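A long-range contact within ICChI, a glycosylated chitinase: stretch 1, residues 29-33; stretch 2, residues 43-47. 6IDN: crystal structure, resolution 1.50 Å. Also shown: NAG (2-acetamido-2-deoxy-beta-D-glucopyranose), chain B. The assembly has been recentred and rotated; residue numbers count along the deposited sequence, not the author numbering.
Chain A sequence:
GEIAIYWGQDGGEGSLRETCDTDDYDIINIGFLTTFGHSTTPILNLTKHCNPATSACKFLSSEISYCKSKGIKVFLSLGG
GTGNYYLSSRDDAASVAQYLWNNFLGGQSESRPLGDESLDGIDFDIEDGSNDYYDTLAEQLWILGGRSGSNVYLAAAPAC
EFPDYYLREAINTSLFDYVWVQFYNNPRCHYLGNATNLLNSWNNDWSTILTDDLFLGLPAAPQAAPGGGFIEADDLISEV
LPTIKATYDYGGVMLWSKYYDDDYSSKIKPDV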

ATOM      1  N   ASN A  29      -1.478  -1.635   5.233  1.00 16.57           N
ATOM      2  CA  ASN A  29      -1.064  -2.432   4.077  1.00 16.95           C
ATOM      3  C   ASN A  29      -0.206  -3.588   4.575  1.00 17.76           C
ATOM      4  O   ASN A  29       0.901  -3.369   5.074  1.00 17.98           O
ATOM      5  N   ILE A  30      -0.691  -4.815   4.406  1.00 17.57           N
ATOM      6  CA  ILE A  30       0.055  -6.004   4.810  1.00 19.19           C
ATOM      7  C   ILE A  30       0.922  -6.428   3.625  1.00 18.53           C
ATOM      8  O   ILE A  30       0.406  -6.853   2.588  1.00 18.68           O
ATOM      9  N   GLY A  31       2.237  -6.326   3.769  1.00 19.62           N
ATOM     10  CA  GLY A  31       3.167  -6.689   2.704  1.00 20.16           C
ATOM     11  C   GLY A  31       4.008  -7.871   3.150  1.00 21.08           C
ATOM     12  O   GLY A  31       4.341  -7.977   4.333  1.00 22.33           O
ATOM     13  N   PHE A  32       4.359  -8.763   2.213  1.00 23.14           N
ATOM     14  CA  PHE A  32       4.114  -8.645   0.774  1.00 22.36           C
ATOM     15  C   PHE A  32       3.804  -9.984   0.130  1.00 20.51           C
ATOM     16  O   PHE A  32       4.304 -11.018   0.565  1.00 21.38           O
ATOM     17  N   LEU A  33       2.994  -9.972  -0.926  1.00 19.31           N
ATOM     18  CA  LEU A  33       2.905 -11.129  -1.818  1.00 20.67           C
ATOM     19  C   LEU A  33       4.062 -10.999  -2.802  1.00 21.70           C
ATOM     20  O   LEU A  33       4.023 -10.174  -3.719  1.00 20.12           O
ATOM     21  N   ILE A  43       3.341 -16.640  -3.325  1.00 26.23           N
ATOM     22  CA  ILE A  43       4.058 -16.756  -2.063  1.00 26.84           C
ATOM     23  C   ILE A  43       3.824 -15.482  -1.268  1.00 23.66           C
ATOM     24  O   ILE A  43       4.066 -14.375  -1.770  1.00 27.09           O
ATOM     25  N   LEU A  44       3.368 -15.634  -0.032  1.00 26.27           N
ATOM     26  CA  LEU A  44       3.180 -14.511   0.874  1.00 25.64           C
ATOM     27  C   LEU A  44       4.293 -14.515   1.913  1.00 26.67           C
ATOM     28  O   LEU A  44       4.598 -15.557   2.496  1.00 30.38           O
ATOM     29  N   ASN A  45       4.892 -13.346   2.137  1.00 25.46           N
ATOM     30  CA  ASN A  45       6.030 -13.178   3.035  1.00 26.05           C
ATOM     31  C   ASN A  45       5.612 -12.209   4.129  1.00 28.24           C
ATOM     32  O   ASN A  45       5.389 -11.025   3.856  1.00 25.79           O
ATOM     33  N   LEU A  46       5.498 -12.701   5.357  1.00 27.55           N
ATOM     34  CA  LEU A  46       5.258 -11.848   6.515  1.00 27.48           C
ATOM     35  C   LEU A  46       6.451 -11.912   7.458  1.00 32.41           C
ATOM     36  O   LEU A  46       6.306 -11.853   8.681  1.00 31.15           O
ATOM     37  N   THR A  47       7.647 -11.996   6.863  1.00 30.29           N
ATOM     38  CA  THR A  47       8.930 -12.206   7.528  1.00 32.79           C
ATOM     39  C   THR A  47       8.772 -13.122   8.737  1.00 35.64           C
ATOM     40  O   THR A  47       8.295 -14.255   8.588  1.00 36.83           O
TER

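Where two antiparallel segments of a chain meet, the backbone usually fixes the register and the side chains fill the space that this register leaves. The contact between residues 29-33 and 43-47 of ICChI is a compact example, burying 294 Å² summed over both sides. The two segments run in roughly opposite directions, 153° apart, and form a bridge between Leu-33 and Leu-44, an antiparallel non-hydrogen-bonded pair with their CA atoms 4.3 Å apart.

Ile-43 opens the second stretch and contributes mainly through its backbone. Its side chain, with chi1 m and chi2 t, sets out sideways, but its end leads away; the nearest approach to the first stretch is Ile-43 CB to Leu-33 CD1, at 5.9 Å. The carbonyl does the work instead: Ile-43 O receives a CA-H...O contact from Leu-33 CA at 3.4 Å, and Leu-33 CD1 approaches the same Ile-43 O, also at 3.4 Å.

Leu-44 and its bridge partner Leu-33 place their side chains on the same face of the sheet, as the members of a bridged pair do. Both adopt the t rotamer at chi1 and p at chi2, and in both the end of the side chain comes nearer to the other stretch. Leu-33 CD1 packs against Leu-44 CB at 3.9 Å, while Leu-44 CD1 reaches back along the neighbouring strand to lie 3.5 Å from Phe-32 O. Each leucine thus brings its CD1 methyl close to a backbone oxygen of the other stretch, Leu-33 CD1 to Ile-43 O and Leu-44 CD1 to Phe-32 O.

At Asn-45 the polar backbone takes over. Asn-45 N donates to Phe-32 O at 2.9 Å, and Phe-32 N donates to Asn-45 O at 3.0 Å, so the two residues are joined by a reciprocal pair of hydrogen bonds. The peptide bond before Phe-32 is cis. The phenyl ring of Phe-32 (chi1 m) takes no part, since its CA-to-CB bond points away. Gly-31 has no side chain, and a CB modelled there would come within 2.6 Å of Phe-32 CD1. The side chain of Asn-45, chi1 t, leaves sideways and serves two other ends: Asn-45 OD1 accepts a hydrogen bond from Thr-47 N at 2.8 Å, and Asn-45 ND2 is bonded covalently to NAG C1 at 1.4 Å, the N-linked sugar expected of a glycosylated chitinase.

Leu-46 returns to apolar packing. Its side chain, chi1 m and chi2 t, starts sideways and then bends nearer, so that Leu-46 CD2 meets Ile-30 CG2 at 3.5 Å; the same Leu-46 CD2 lies 3.6 Å from Gly-31 O. Ile-30, with the same m and t combination, also projects sideways, and the two branched chains meet beyond the hydrogen-bonded pair.

Thr-47, chi1 p, makes no contact with the first stretch, and its OG1 is hydrogen-bonded elsewhere in the structure. The general lesson is one of alternation: backbone hydrogen bonds hold the centre, with aliphatic contacts before and after it along the second stretch.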

ATOM      1  CB  ASN A  29      -0.274  -1.597   3.076  1.00 19.03           C
ATOM      2  CG  ASN A  29      -1.085  -0.488   2.480  1.00 16.28           C
ATOM      3  OD1 ASN A  29      -2.244  -0.683   2.119  1.00 19.34           O
ATOM      4  ND2 ASN A  29      -0.467   0.689   2.348  1.00 18.03           N
ATOM      5  CB  ILE A  30      -0.879  -7.142   5.248  1.00 18.19           C
ATOM      6  CG1 ILE A  30      -1.720  -6.746   6.472  1.00 23.39           C
ATOM      7  CG2 ILE A  30      -0.079  -8.432   5.509  1.00 21.29           C
ATOM      8  CD1 ILE A  30      -2.655  -7.861   6.968  1.00 23.07           C
ATOM      9  CB  PHE A  32       5.332  -8.058   0.051  1.00 21.98           C
ATOM     10  CG  PHE A  32       5.545  -6.601   0.311  1.00 20.60           C
ATOM     11  CD1 PHE A  32       4.676  -5.653  -0.222  1.00 16.32           C
ATOM     12  CD2 PHE A  32       6.608  -6.177   1.089  1.00 23.19           C
ATOM     13  CE1 PHE A  32       4.878  -4.292   0.009  1.00 18.22           C
ATOM     14  CE2 PHE A  32       6.810  -4.828   1.334  1.00 20.77           C
ATOM     15  CZ  PHE A  32       5.939  -3.882   0.799  1.00 17.88           C
ATOM     16  CB  LEU A  33       1.554 -11.176  -2.529  1.00 18.45           C
ATOM     17  CG  LEU A  33       1.170 -12.511  -3.173  1.00 20.73           C
ATOM     18  CD1 LEU A  33       0.786 -13.529  -2.096  1.00 18.42           C
ATOM     19  CD2 LEU A  33       0.028 -12.338  -4.155  1.00 21.14           C
ATOM     20  CB  ILE A  43       5.563 -16.991  -2.285  1.00 29.04           C
ATOM     21  CG1 ILE A  43       5.787 -18.345  -2.963  1.00 30.79           C
ATOM     22  CG2 ILE A  43       6.305 -16.938  -0.966  1.00 30.75           C
ATOM     23  CD1 ILE A  43       7.230 -18.612  -3.285  1.00 33.61           C
ATOM     24  CB  LEU A  44       1.812 -14.583   1.552  1.00 26.70           C
ATOM     25  CG  LEU A  44       1.473 -13.518   2.593  1.00 23.90           C
ATOM     26  CD1 LEU A  44       1.272 -12.154   1.931  1.00 27.08           C
ATOM     27  CD2 LEU A  44       0.249 -13.945   3.399  1.00 28.82           C
ATOM     28  CB  ASN A  45       7.235 -12.650   2.258  1.00 28.41           C
ATOM     29  CG  ASN A  45       8.490 -12.540   3.096  1.00 34.85           C
ATOM     30  OD1 ASN A  45       8.477 -12.052   4.231  1.00 32.89           O
ATOM     31  ND2 ASN A  45       9.595 -12.998   2.531  1.00 30.70           N
ATOM     32  CB  LEU A  46       3.964 -12.236   7.227  1.00 29.06           C
ATOM     33  CG  LEU A  46       2.695 -12.146   6.371  1.00 25.89           C
ATOM     34  CD1 LEU A  46       1.436 -12.493   7.156  1.00 27.84           C
ATOM     35  CD2 LEU A  46       2.575 -10.752   5.731  1.00 23.06           C
ATOM     36  CB  THR A  47       9.592 -10.867   7.895  1.00 35.21           C
ATOM     37  OG1 THR A  47       8.759 -10.106   8.779  1.00 33.03           O
ATOM     38  CG2 THR A  47       9.842 -10.057   6.630  1.00 32.18           C
TER
HETATM   39  C1  NAG B   1      10.861 -12.931   3.190  1.00 27.84           C
HETATM   40  C2  NAG B   1      11.728 -14.122   2.814  1.00 27.79           C
HETATM   41  C3  NAG B   1      13.125 -13.975   3.423  1.00 28.41           C
HETATM   42  C4  NAG B   1      13.723 -12.631   3.025  1.00 30.46           C
HETATM   43  C5  NAG B   1      12.767 -11.507   3.413  1.00 35.50           C
HETATM   44  C6  NAG B   1      13.236 -10.137   2.985  1.00 34.38           C
HETATM   45  C7  NAG B   1      10.727 -16.320   2.356  1.00 49.31           C
HETATM   46  C8  NAG B   1      10.105 -17.545   2.956  1.00 51.06           C
HETATM   47  N2  NAG B   1      11.107 -15.373   3.222  1.00 35.82           N
HETATM   48  O3  NAG B   1      13.958 -15.026   2.949  1.00 36.71           O
HETATM   49  O4  NAG B   1      14.979 -12.430   3.665  1.00 30.18           O
HETATM   50  O5  NAG B   1      11.501 -11.724   2.777  1.00 33.07           O
HETATM   51  O6  NAG B   1      13.345 -10.059   1.570  1.00 41.00           O
HETATM   52  O7  NAG B   1      10.879 -16.195   1.142  1.00 47.15           O